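Local coordinates for 4-oxalmesaconate hydratase (Pseudomonas putida, PDB 5CGZ), which catalyses the zinc-dependent hydration of the enol form of oxalomesaconate to 4-carboxy-4-hydroxy-2-oxoadipate, the third step of bacterial gallate degradation, at residues A[181-184]-A[185-189]. Numbering follows the deposited sequence.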
loop_
_atom_site.group_PDB
_atom_site.type_symbol
_atom_site.label_atom_id
_atom_site.label_comp_id
_atom_site.label_asym_id
_atom_site.label_seq_id
_atom_site.Cartn_x
_atom_site.Cartn_y
_atom_site.Cartn_z
ATOM N N LYS A 181 -16.023 -19.581 28.350
ATOM C CA LYS A 181 -17.037 -19.933 27.366
ATOM C C LYS A 181 -16.402 -20.162 25.996
ATOM O O LYS A 181 -16.704 -21.156 25.337
ATOM C CB LYS A 181 -18.116 -18.848 27.284
ATOM C CG LYS A 181 -19.099 -18.886 28.440
ATOM C CD LYS A 181 -20.119 -17.760 28.341
ATOM C CE LYS A 181 -21.211 -17.903 29.403
ATOM N NZ LYS A 181 -22.196 -16.783 29.308
ATOM N N LYS A 182 -15.512 -19.263 25.564
ATOM C CA LYS A 182 -14.910 -19.455 24.248
ATOM C C LYS A 182 -14.147 -20.772 24.212
ATOM O O LYS A 182 -14.221 -21.521 23.235
ATOM C CB LYS A 182 -13.969 -18.309 23.853
ATOM C CG LYS A 182 -13.254 -18.605 22.523
ATOM C CD LYS A 182 -12.478 -17.422 21.951
ATOM C CE LYS A 182 -12.044 -17.742 20.511
ATOM N NZ LYS A 182 -11.401 -16.584 19.814
ATOM N N TYR A 183 -13.420 -21.063 25.280
ATOM C CA TYR A 183 -12.617 -22.279 25.301
ATOM C C TYR A 183 -13.484 -23.544 25.364
ATOM O O TYR A 183 -13.153 -24.567 24.757
ATOM C CB TYR A 183 -11.633 -22.265 26.474
ATOM C CG TYR A 183 -10.682 -23.435 26.406
ATOM C CD1 TYR A 183 -9.742 -23.526 25.382
ATOM C CD2 TYR A 183 -10.747 -24.470 27.336
ATOM C CE1 TYR A 183 -8.876 -24.602 25.297
ATOM C CE2 TYR A 183 -9.884 -25.557 27.256
ATOM C CZ TYR A 183 -8.957 -25.616 26.234
ATOM O OH TYR A 183 -8.103 -26.683 26.150
ATOM N N ALA A 184 -14.590 -23.479 26.099
ATOM C CA ALA A 184 -15.525 -24.602 26.122
ATOM C C ALA A 184 -16.124 -24.820 24.736
ATOM O O ALA A 184 -16.295 -25.957 24.297
ATOM C CB ALA A 184 -16.625 -24.373 27.154
ATOM N N ALA A 185 -16.429 -23.733 24.032
ATOM C CA ALA A 185 -16.920 -23.862 22.658
ATOM C C ALA A 185 -15.833 -24.465 21.766
ATOM O O ALA A 185 -16.100 -25.315 20.917
ATOM C CB ALA A 185 -17.369 -22.511 22.117
ATOM N N ILE A 186 -14.601 -24.011 21.966
ATOM C CA ILE A 186 -13.463 -24.531 21.215
ATOM C C ILE A 186 -13.339 -26.050 21.379
ATOM O O ILE A 186 -13.044 -26.774 20.421
ATOM C CB ILE A 186 -12.157 -23.821 21.656
ATOM C CG1 ILE A 186 -11.971 -22.528 20.853
ATOM C CG2 ILE A 186 -10.943 -24.721 21.487
ATOM C CD1 ILE A 186 -10.737 -21.752 21.249
ATOM N N GLN A 187 -13.588 -26.534 22.593
ATOM C CA GLN A 187 -13.485 -27.963 22.869
ATOM C C GLN A 187 -14.568 -28.797 22.175
ATOM O O GLN A 187 -14.449 -30.013 22.091
ATOM C CB GLN A 187 -13.514 -28.206 24.376
ATOM C CG GLN A 187 -12.211 -27.803 25.049
ATOM C CD GLN A 187 -12.184 -28.113 26.526
ATOM O OE1 GLN A 187 -11.290 -28.809 26.998
ATOM N NE2 GLN A 187 -13.148 -27.580 27.267
ATOM N N CYS A 188 -15.610 -28.149 21.665
ATOM C CA CYS A 188 -16.585 -28.848 20.831
ATOM C C CYS A 188 -16.004 -29.216 19.468
ATOM O O CYS A 188 -16.555 -30.058 18.768
ATOM C CB CYS A 188 -17.843 -28.003 20.625
ATOM S SG CYS A 188 -18.765 -27.675 22.112
ATOM N N MET A 189 -14.904 -28.574 19.085
ATOM C CA MET A 189 -14.257 -28.875 17.809
ATOM C C MET A 189 -13.437 -30.150 17.976
ATOM O O MET A 189 -12.204 -30.115 18.112
ATOM C CB MET A 189 -13.373 -27.715 17.332
ATOM C CG MET A 189 -14.068 -26.349 17.315
ATOM S SD MET A 189 -15.433 -26.222 16.138
ATOM C CE MET A 189 -16.839 -26.551 17.183
#
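Gln187 CG makes a CH-pi contact over one face of the Tyr183 ring, one helical turn back, 4.2 Å from its centroid and displaced toward the rim. The amide passes beyond the rim, Gln187 CD 3.5 Å from Tyr183 CE2, ring and amide planes tilted 32° apart. The tyrosine reaches this place because its CG stands anti to the backbone N (chi1 -173°), which carries the ring forward beside the following turn. Ile186 packs more loosely, its CG2 4.2 Å from Tyr183 CD1 in an oblique approach. Trp196 of helix 193-212 touches Tyr183, Ile186 and Gln187, so the cluster joins two consecutive helices of this Rossmann-like MshB-family fold. With an alanine at Tyr183, Gln187 CG would probably be left without the ring face it rests on, and the amide freer to turn, with Trp196 as a remaining neighbour. Backbone bonds hold the turns together: Ala185 N to Lys181 O at 2.9 Å, Ile186 N to Lys182 O at 2.8 Å, and Gln187 N to Tyr183 O at 3.0 Å, the last supplemented by a weak bond to Ala184 O. Ile186 to Met189 form a type I turn. Salt bridges tie Lys181 to Glu27 and Lys182 to Glu226.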